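Local coordinates for protein plu4264 (Photorhabdus luminescens subsp. laumondii, PDB 4MV2) that is of unknown function but binds a nickel ion in a cupin barrel and may be a metal-dependent enzyme related to the DddK group, at residues 40-46 with 93-99; 47-53 with 86-92; 55-61 with 101-107. All coordinates share one frame. Numbering follows the deposited sequence.

Contact 1: 40-46 with 93-99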
# COMPACT_ATOMS: atom_id res chain seq x y z
N ILE A 40 -11.00 6.63 2.44
CA ILE A 40 -11.30 8.00 2.06
C ILE A 40 -11.96 8.70 3.22
O ILE A 40 -12.98 8.25 3.76
CB ILE A 40 -12.24 8.12 0.83
CG1 ILE A 40 -11.69 7.37 -0.37
CG2 ILE A 40 -12.41 9.62 0.51
CD1 ILE A 40 -12.67 7.32 -1.54
N VAL A 41 -11.32 9.79 3.64
CA VAL A 41 -11.91 10.71 4.62
C VAL A 41 -12.54 11.83 3.80
O VAL A 41 -11.85 12.56 3.10
CB VAL A 41 -10.91 11.21 5.67
CG1 VAL A 41 -11.63 12.12 6.68
CG2 VAL A 41 -10.24 10.04 6.40
N ARG A 42 -13.86 11.93 3.89
CA ARG A 42 -14.62 12.84 3.03
C ARG A 42 -14.35 14.29 3.42
O ARG A 42 -13.87 14.58 4.51
CB ARG A 42 -16.09 12.48 3.13
CG ARG A 42 -16.40 11.08 2.62
CD ARG A 42 -16.04 10.91 1.17
NE ARG A 42 -16.37 9.58 0.67
CZ ARG A 42 -16.14 9.18 -0.57
NH1 ARG A 42 -15.57 9.99 -1.44
NH2 ARG A 42 -16.47 7.93 -0.94
N PRO A 43 -14.62 15.22 2.50
CA PRO A 43 -14.33 16.64 2.78
C PRO A 43 -14.97 17.11 4.09
O PRO A 43 -16.12 16.79 4.36
CB PRO A 43 -14.95 17.35 1.58
CG PRO A 43 -14.80 16.35 0.47
CD PRO A 43 -15.15 15.05 1.12
N GLU A 44 -14.21 17.86 4.88
CA GLU A 44 -14.70 18.45 6.13
C GLU A 44 -15.23 17.42 7.09
O GLU A 44 -16.22 17.64 7.77
CB GLU A 44 -15.71 19.56 5.84
CG GLU A 44 -15.10 20.67 4.98
CD GLU A 44 -15.94 21.90 4.81
OE1 GLU A 44 -17.14 21.76 4.55
OE2 GLU A 44 -15.40 23.00 4.99
N THR A 45 -14.52 16.29 7.16
CA THR A 45 -14.86 15.24 8.15
C THR A 45 -13.58 14.76 8.82
O THR A 45 -12.47 15.05 8.35
CB THR A 45 -15.61 14.03 7.54
OG1 THR A 45 -14.74 13.26 6.72
CG2 THR A 45 -16.82 14.45 6.70
N LYS A 46 -13.75 13.96 9.85
CA LYS A 46 -12.61 13.29 10.51
C LYS A 46 -12.95 11.85 10.79
O LYS A 46 -14.12 11.50 10.96
CB LYS A 46 -12.23 14.01 11.81
CG LYS A 46 -13.33 14.01 12.84
CD LYS A 46 -12.81 14.34 14.21
CE LYS A 46 -12.43 13.11 15.05
NZ LYS A 46 -13.62 12.26 15.50
N ILE A 93 -7.88 13.90 10.11
CA ILE A 93 -8.70 15.11 10.05
C ILE A 93 -8.58 15.71 8.68
O ILE A 93 -7.49 16.09 8.26
CB ILE A 93 -8.23 16.16 11.11
CG1 ILE A 93 -8.34 15.58 12.51
CG2 ILE A 93 -9.02 17.48 10.95
CD1 ILE A 93 -7.46 16.32 13.53
N ASN A 94 -9.70 15.77 7.96
CA ASN A 94 -9.71 16.38 6.64
C ASN A 94 -10.53 17.67 6.67
O ASN A 94 -11.75 17.62 6.54
CB ASN A 94 -10.30 15.46 5.57
CG ASN A 94 -10.23 16.07 4.16
OD1 ASN A 94 -9.64 17.12 3.94
ND2 ASN A 94 -10.89 15.41 3.22
N ASN A 95 -9.84 18.79 6.83
CA ASN A 95 -10.52 20.09 6.90
C ASN A 95 -10.78 20.70 5.52
O ASN A 95 -11.33 21.79 5.41
CB ASN A 95 -9.70 21.11 7.71
CG ASN A 95 -9.59 20.78 9.18
OD1 ASN A 95 -8.54 21.01 9.79
ND2 ASN A 95 -10.64 20.29 9.76
N ASN A 96 -10.40 19.99 4.46
CA ASN A 96 -10.39 20.52 3.12
C ASN A 96 -11.61 20.16 2.32
O ASN A 96 -12.43 19.37 2.75
CB ASN A 96 -9.08 20.11 2.45
CG ASN A 96 -7.88 20.45 3.33
OD1 ASN A 96 -7.58 21.62 3.51
ND2 ASN A 96 -7.23 19.45 3.90
N GLN A 97 -11.72 20.74 1.14
CA GLN A 97 -12.86 20.56 0.27
C GLN A 97 -12.83 19.34 -0.58
O GLN A 97 -13.80 19.06 -1.25
CB GLN A 97 -12.94 21.79 -0.65
CG GLN A 97 -13.25 23.06 0.06
CD GLN A 97 -14.71 23.13 0.37
OE1 GLN A 97 -15.54 23.08 -0.54
NE2 GLN A 97 -15.04 23.17 1.62
N GLU A 98 -11.69 18.64 -0.59
CA GLU A 98 -11.48 17.50 -1.48
C GLU A 98 -11.28 16.23 -0.65
O GLU A 98 -10.71 16.28 0.45
CB GLU A 98 -10.20 17.73 -2.30
CG GLU A 98 -10.12 19.02 -3.10
CD GLU A 98 -9.73 20.27 -2.29
OE1 GLU A 98 -9.16 20.21 -1.15
OE2 GLU A 98 -9.99 21.35 -2.83
N ASP A 99 -11.72 15.10 -1.18
CA ASP A 99 -11.49 13.81 -0.58
C ASP A 99 -10.03 13.60 -0.21
O ASP A 99 -9.14 13.97 -0.96
CB ASP A 99 -11.83 12.72 -1.61
CG ASP A 99 -13.29 12.49 -1.85
OD1 ASP A 99 -14.13 12.69 -0.96
OD2 ASP A 99 -13.61 12.01 -2.97
O HOH W 1 -13.03 23.06 3.62
O HOH W 2 -13.41 23.24 7.02
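The buried side chain of Asn94 ties together three separate pieces of backbone. Its ND2 donates to Val41 O at 3.0 Å and to Glu98 O at 2.9 Å. Its OD1 accepts from Asn96 N at 3.0 Å, which makes an Asx turn. One amide thus fixes the shape of its own loop and holds it to the opposite segment.

That opposite segment bends through a type II beta turn from Arg42 to Thr45. The Thr45 side chain closes the turn, with OG1 donating to Arg42 O at 2.7 Å. After the turn the two segments pair as antiparallel strands. Asn94 N donates to Thr45 O at 2.9 Å, while the return bond from Thr45 N to Asn94 O, at 3.1 Å, is weak. Lys46 and Ile93 follow as a non-hydrogen-bonded pair.

Pro43 packs along the loop backbone, with CA 3.3 Å from Asn96 O and CG 3.4 Å from Gln97 O. Near its CD end, Arg42 NH1 forms a salt bridge to Asp99 OD1 at 3.1 Å. Arg42 NE also forms a salt bridge with Asp20, its strongest polar partner. On the exposed side a water links Glu44 OE2 (2.7 Å), Asn95 O (2.8 Å) and Gln97 NE2 (2.8 Å).

Both connections pass between the two sheets of the cupin barrel. Strand 35-41 belongs to one sheet and strand 45-46 to the other; likewise strand 90-94 and strand 100-107. Asn94 falls at the closing asparagine of the second conserved cupin motif, which starts the crossing back.

Contact 2: 47-53 with 86-92. With NI (nickel (II) ion), chain C.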
# COMPACT_ATOMS: atom_id res chain seq x y z
N SER A 47 -11.93 11.00 10.90
CA SER A 47 -12.17 9.56 11.17
C SER A 47 -12.22 9.25 12.66
O SER A 47 -11.93 10.10 13.49
CB SER A 47 -11.15 8.70 10.46
OG SER A 47 -9.87 8.86 11.04
N PHE A 48 -12.57 8.01 12.99
CA PHE A 48 -12.79 7.57 14.37
C PHE A 48 -11.49 7.27 15.08
O PHE A 48 -10.71 6.51 14.61
CB PHE A 48 -13.67 6.31 14.35
CG PHE A 48 -13.88 5.70 15.68
CD1 PHE A 48 -14.89 6.14 16.50
CD2 PHE A 48 -13.07 4.64 16.12
CE1 PHE A 48 -15.10 5.55 17.75
CE2 PHE A 48 -13.27 4.05 17.37
CZ PHE A 48 -14.29 4.51 18.18
N ARG A 49 -11.29 7.85 16.25
CA ARG A 49 -10.00 7.70 16.95
C ARG A 49 -9.91 6.34 17.61
O ARG A 49 -10.86 5.90 18.30
CB ARG A 49 -9.85 8.86 17.96
CG ARG A 49 -8.54 8.86 18.74
CD ARG A 49 -8.41 10.17 19.54
NE ARG A 49 -7.23 10.26 20.43
CZ ARG A 49 -7.20 9.95 21.74
NH1 ARG A 49 -8.28 9.51 22.38
NH2 ARG A 49 -6.06 10.09 22.43
N HIS A 50 -8.81 5.61 17.36
CA HIS A 50 -8.63 4.34 18.09
C HIS A 50 -7.17 4.06 18.30
O HIS A 50 -6.29 4.81 17.84
CB HIS A 50 -9.30 3.19 17.32
CG HIS A 50 -8.56 2.71 16.09
ND1 HIS A 50 -8.94 1.55 15.43
CD2 HIS A 50 -7.48 3.18 15.42
CE1 HIS A 50 -8.15 1.36 14.39
NE2 HIS A 50 -7.26 2.33 14.35
N SER A 51 -6.91 2.94 18.96
CA SER A 51 -5.55 2.48 19.17
C SER A 51 -5.55 0.97 19.21
O SER A 51 -6.60 0.34 19.41
CB SER A 51 -4.99 3.03 20.49
OG SER A 51 -5.63 2.46 21.62
N HIS A 52 -4.38 0.37 18.99
CA HIS A 52 -4.29 -1.08 18.92
C HIS A 52 -2.86 -1.59 19.00
O HIS A 52 -1.91 -0.87 18.69
CB HIS A 52 -4.95 -1.60 17.64
CG HIS A 52 -4.66 -0.75 16.43
ND1 HIS A 52 -3.42 -0.70 15.83
CD2 HIS A 52 -5.47 0.07 15.70
CE1 HIS A 52 -3.46 0.13 14.79
NE2 HIS A 52 -4.70 0.60 14.69
N ASN A 53 -2.73 -2.86 19.41
CA ASN A 53 -1.46 -3.59 19.43
C ASN A 53 -0.87 -3.78 18.03
O ASN A 53 0.34 -3.90 17.90
CB ASN A 53 -1.64 -5.01 20.04
CG ASN A 53 -2.04 -5.00 21.51
OD1 ASN A 53 -2.55 -6.02 22.00
ND2 ASN A 53 -1.81 -3.89 22.22
N LEU A 86 2.70 1.61 17.96
CA LEU A 86 1.90 0.64 18.68
C LEU A 86 1.15 1.30 19.82
O LEU A 86 1.74 2.05 20.61
CB LEU A 86 2.76 -0.50 19.24
CG LEU A 86 3.49 -1.35 18.19
CD1 LEU A 86 4.17 -2.54 18.87
CD2 LEU A 86 2.58 -1.82 17.08
N ASP A 87 -0.14 1.02 19.89
CA ASP A 87 -1.00 1.50 20.96
C ASP A 87 -1.19 3.00 21.01
O ASP A 87 -1.73 3.50 21.97
CB ASP A 87 -0.47 1.04 22.32
CG ASP A 87 -0.44 -0.47 22.46
OD1 ASP A 87 -1.38 -1.15 21.99
OD2 ASP A 87 0.54 -0.97 23.05
N SER A 88 -0.77 3.71 19.98
CA SER A 88 -1.03 5.15 19.94
C SER A 88 -2.47 5.38 19.49
O SER A 88 -2.98 4.64 18.65
CB SER A 88 -0.09 5.83 18.96
OG SER A 88 -0.34 5.44 17.61
N GLU A 89 -3.09 6.43 20.02
CA GLU A 89 -4.38 6.89 19.55
C GLU A 89 -4.19 7.69 18.28
O GLU A 89 -3.35 8.58 18.21
CB GLU A 89 -5.07 7.76 20.59
CG GLU A 89 -5.34 7.05 21.92
CD GLU A 89 -6.48 6.02 21.88
OE1 GLU A 89 -7.40 6.15 21.02
OE2 GLU A 89 -6.47 5.09 22.74
N HIS A 90 -4.97 7.36 17.26
CA HIS A 90 -4.80 7.99 15.98
C HIS A 90 -6.09 8.18 15.30
O HIS A 90 -6.99 7.33 15.43
CB HIS A 90 -3.85 7.20 15.05
CG HIS A 90 -4.14 5.72 14.93
ND1 HIS A 90 -3.85 4.82 15.94
CD2 HIS A 90 -4.63 4.98 13.90
CE1 HIS A 90 -4.19 3.60 15.55
NE2 HIS A 90 -4.65 3.66 14.31
N HIS A 91 -6.19 9.31 14.61
CA HIS A 91 -7.26 9.54 13.63
C HIS A 91 -6.82 10.58 12.56
O HIS A 91 -5.72 11.17 12.65
CB HIS A 91 -8.58 9.94 14.33
CG HIS A 91 -8.64 11.33 14.88
ND1 HIS A 91 -8.08 11.69 16.10
CD2 HIS A 91 -9.28 12.43 14.43
CE1 HIS A 91 -8.37 12.95 16.36
NE2 HIS A 91 -9.07 13.43 15.35
N VAL A 92 -7.68 10.75 11.57
CA VAL A 92 -7.39 11.55 10.40
C VAL A 92 -8.39 12.69 10.32
O VAL A 92 -9.59 12.48 10.48
CB VAL A 92 -7.49 10.69 9.14
CG1 VAL A 92 -7.09 11.48 7.91
CG2 VAL A 92 -6.58 9.45 9.28
NI NI C . -5.49 1.98 13.25
O HOH W 3 -5.80 10.79 17.59
O HOH W 4 -4.08 -0.32 22.31
O HOH W 5 -2.46 2.03 17.71
O HOH W 6 -6.18 3.06 11.61
O HOH W 7 -6.41 0.35 12.14
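Three histidines from the two segments converge on the nickel ion. The metal is bound by His50 NE2 at 2.1 Å, His52 NE2 at 2.1 Å and His90 NE2 at 2.2 Å. Two waters, at 2.1 and 2.2 Å from the nickel, and Glu56 complete six ligands. The far nitrogens of two rings are also used. His90 ND1 donates to Ser88 O at 2.9 Å, and His52 ND1 donates to Glu54 O. The edge of the His50 ring meets the face of the His90 ring, offset.

The backbones run antiparallel. His50 and His90 form a hydrogen-bonded pair, with His90 N to His50 O at 2.9 Å and His50 N to His90 O at 3.2 Å. Asp87 N donates to His52 O at 2.9 Å. His52 N donates a hydrogen bond to a water at 2.8 Å, and that water lies 2.8 Å from Ser88 O.

This is the cupin metal site. His50, His52 and Glu56 have the spacing of the metal ligands in the first cupin motif, and His90 is the histidine of the second.

Ser47 serves Val92 twice: Ser47 N donates to Val92 O at 2.8 Å, and Ser47 OG accepts from Val92 N at 2.9 Å. Ser51 OG donates to Glu89 OE2 at 3.0 Å. Asn53 ND2 reaches Asp87 OD1 at 2.8 Å, and this oxygen also accepts a hydrogen bond from a water, again at 2.8 Å. Arg49 NH1 and Glu89 OE1, 3.7 Å apart, make a long salt bridge of charges alone.

Contact 3: 55-61 with 101-107. With NI (nickel (II) ion), chain C.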
# COMPACT_ATOMS: atom_id res chain seq x y z
N TYR A 55 0.67 -3.38 14.37
CA TYR A 55 1.45 -2.43 13.57
C TYR A 55 0.61 -1.91 12.43
O TYR A 55 -0.25 -2.62 11.93
CB TYR A 55 2.67 -3.13 12.95
CG TYR A 55 3.67 -3.62 13.99
CD1 TYR A 55 3.55 -4.86 14.57
CD2 TYR A 55 4.71 -2.80 14.39
CE1 TYR A 55 4.47 -5.28 15.56
CE2 TYR A 55 5.62 -3.18 15.33
CZ TYR A 55 5.50 -4.43 15.92
OH TYR A 55 6.41 -4.83 16.88
N GLU A 56 0.86 -0.68 12.03
CA GLU A 56 0.09 -0.06 10.95
C GLU A 56 0.93 1.02 10.28
O GLU A 56 1.71 1.71 10.93
CB GLU A 56 -1.21 0.52 11.52
CG GLU A 56 -2.20 1.01 10.43
CD GLU A 56 -3.56 1.35 10.97
OE1 GLU A 56 -3.71 1.47 12.21
OE2 GLU A 56 -4.47 1.55 10.16
N LEU A 57 0.78 1.08 8.95
CA LEU A 57 1.42 2.02 7.98
C LEU A 57 0.32 2.72 7.17
O LEU A 57 -0.58 2.05 6.70
CB LEU A 57 2.31 1.24 6.95
CG LEU A 57 3.00 2.06 5.85
CD1 LEU A 57 4.08 2.91 6.58
CD2 LEU A 57 3.58 1.13 4.84
N PHE A 58 0.37 4.05 7.02
CA PHE A 58 -0.47 4.73 6.04
C PHE A 58 0.41 5.18 4.88
O PHE A 58 1.48 5.77 5.08
CB PHE A 58 -1.09 6.02 6.61
CG PHE A 58 -2.11 5.87 7.71
CD1 PHE A 58 -2.60 4.64 8.13
CD2 PHE A 58 -2.59 7.02 8.31
CE1 PHE A 58 -3.54 4.58 9.14
CE2 PHE A 58 -3.53 6.94 9.30
CZ PHE A 58 -4.00 5.74 9.70
N ILE A 59 -0.09 4.97 3.68
CA ILE A 59 0.48 5.46 2.43
C ILE A 59 -0.52 6.51 1.94
O ILE A 59 -1.66 6.19 1.59
CB ILE A 59 0.61 4.31 1.39
CG1 ILE A 59 1.50 3.19 1.92
CG2 ILE A 59 1.09 4.82 0.06
CD1 ILE A 59 1.28 1.88 1.20
N VAL A 60 -0.08 7.76 1.92
CA VAL A 60 -1.01 8.84 1.58
C VAL A 60 -1.10 8.96 0.07
O VAL A 60 -0.07 9.10 -0.62
CB VAL A 60 -0.60 10.15 2.25
CG1 VAL A 60 -1.58 11.24 1.87
CG2 VAL A 60 -0.54 9.98 3.76
N ILE A 61 -2.32 8.91 -0.45
CA ILE A 61 -2.55 8.79 -1.88
C ILE A 61 -2.95 10.11 -2.53
O ILE A 61 -2.44 10.40 -3.61
CB ILE A 61 -3.60 7.66 -2.13
CG1 ILE A 61 -2.94 6.31 -1.85
CG2 ILE A 61 -4.25 7.75 -3.50
CD1 ILE A 61 -3.86 5.16 -1.91
N HIS A 101 -7.45 10.57 0.44
CA HIS A 101 -7.28 9.15 0.22
C HIS A 101 -5.97 8.66 0.82
O HIS A 101 -4.92 9.28 0.64
CB HIS A 101 -7.19 8.82 -1.27
CG HIS A 101 -8.37 9.16 -2.10
ND1 HIS A 101 -9.13 8.18 -2.69
CD2 HIS A 101 -8.91 10.35 -2.48
CE1 HIS A 101 -10.08 8.75 -3.41
NE2 HIS A 101 -9.95 10.07 -3.32
N PHE A 102 -6.02 7.49 1.46
CA PHE A 102 -4.80 6.83 1.92
C PHE A 102 -5.04 5.34 1.93
O PHE A 102 -6.18 4.89 2.01
CB PHE A 102 -4.36 7.36 3.31
CG PHE A 102 -5.29 7.02 4.44
CD1 PHE A 102 -6.41 7.77 4.70
CD2 PHE A 102 -4.97 5.99 5.32
CE1 PHE A 102 -7.22 7.48 5.77
CE2 PHE A 102 -5.79 5.71 6.36
CZ PHE A 102 -6.91 6.47 6.59
N TYR A 103 -3.95 4.56 1.87
CA TYR A 103 -4.00 3.12 2.02
C TYR A 103 -3.40 2.79 3.36
O TYR A 103 -2.35 3.30 3.70
CB TYR A 103 -3.25 2.40 0.86
CG TYR A 103 -3.82 1.03 0.61
CD1 TYR A 103 -4.85 0.84 -0.27
CD2 TYR A 103 -3.38 -0.09 1.33
CE1 TYR A 103 -5.47 -0.41 -0.45
CE2 TYR A 103 -3.97 -1.32 1.16
CZ TYR A 103 -5.03 -1.48 0.30
OH TYR A 103 -5.61 -2.71 0.20
N THR A 104 -4.07 1.95 4.13
CA THR A 104 -3.51 1.46 5.38
C THR A 104 -3.18 -0.02 5.23
O THR A 104 -3.90 -0.78 4.62
CB THR A 104 -4.40 1.69 6.59
OG1 THR A 104 -3.75 1.11 7.69
CG2 THR A 104 -5.79 1.12 6.43
N ILE A 105 -2.03 -0.39 5.77
CA ILE A 105 -1.57 -1.76 5.88
C ILE A 105 -1.29 -2.02 7.35
O ILE A 105 -0.58 -1.27 7.98
CB ILE A 105 -0.31 -2.01 5.02
CG1 ILE A 105 -0.62 -1.75 3.55
CG2 ILE A 105 0.20 -3.43 5.25
CD1 ILE A 105 0.58 -1.83 2.65
N TRP A 106 -1.82 -3.11 7.89
CA TRP A 106 -1.64 -3.46 9.30
C TRP A 106 -1.21 -4.91 9.42
O TRP A 106 -1.51 -5.73 8.56
CB TRP A 106 -2.91 -3.16 10.10
CG TRP A 106 -4.10 -3.98 9.76
CD1 TRP A 106 -4.46 -5.16 10.31
CD2 TRP A 106 -5.13 -3.66 8.82
NE1 TRP A 106 -5.61 -5.61 9.78
CE2 TRP A 106 -6.07 -4.70 8.87
CE3 TRP A 106 -5.37 -2.58 7.96
CZ2 TRP A 106 -7.20 -4.71 8.08
CZ3 TRP A 106 -6.49 -2.61 7.18
CH2 TRP A 106 -7.40 -3.67 7.25
N TRP A 107 -0.49 -5.22 10.49
CA TRP A 107 0.09 -6.55 10.65
C TRP A 107 0.48 -6.76 12.09
O TRP A 107 0.63 -5.81 12.86
CB TRP A 107 1.31 -6.78 9.72
CG TRP A 107 2.50 -5.92 10.05
CD1 TRP A 107 3.60 -6.27 10.78
CD2 TRP A 107 2.71 -4.54 9.64
NE1 TRP A 107 4.46 -5.23 10.87
CE2 TRP A 107 3.96 -4.15 10.18
CE3 TRP A 107 1.96 -3.59 8.91
CZ2 TRP A 107 4.48 -2.86 10.02
CZ3 TRP A 107 2.50 -2.32 8.74
CH2 TRP A 107 3.72 -1.97 9.30
NI NI C . -5.49 1.98 13.25
O HOH W 6 -6.18 3.06 11.61
O HOH W 7 -6.41 0.35 12.14
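Trp107 lays its indole face under the start of strand 55-61. Tyr55 CB sits over this face, 3.5 Å from the centroid of the five-membered ring, a CH-pi contact. Beyond it, Leu57 CB touches Trp107 CZ3 at 4.0 Å. On the same side of the sheet, Ile59 CD1 meets Ile105 CD1 at 4.0 Å, and Ile61 CD1 packs on Tyr103 CB at 4.0 Å. The second subunit covers this side: its Phe115 meets the ring of Trp107 edge-to-face, and Ile105 of the second subunit packs on Ile105 of this one.

The strands are a regular antiparallel pair in a sheet of the cupin barrel. Their register is held by bonds such as Ile59 N to Tyr103 O and Tyr103 N to Ile59 O, both 2.8 Å.

The other side carries Glu56, Phe58, Val60, Phe102, Thr104 and Trp106. Phe102 CD2 lies over the face of the Phe58 ring, 3.7 Å from Phe58 CG, with the ring planes oblique. Thr104 OG1 sits at the edge of the Phe58 ring, 3.7 Å from Phe58 CD1. This hydroxyl donates to Glu56 OE2 at 2.6 Å. The nickel is bound by Glu56 OE1 at 2.1 Å.

Overall arrangement
Contact 3 is the buried middle of the fold, and contacts 1 and 2 are only partly buried. Contacts 1 and 2 share strand 90-94 and follow one another along it. Contact 1 closes a barrel end with hydrogen bonds from an asparagine side chain, a salt bridge and water. Contact 2 is also polar, but its histidines turn to the metal. Contact 3 is mostly backbone hydrogen bonds and apolar packing, with one face at the second subunit. It adds Glu56, so the nickel joins contacts 2 and 3 across the barrel. Inside the barrel Val92 bridges all three, its CG1 3.8 Å from Val41 CG2 and its CG2 3.9 Å from Phe58 CE2.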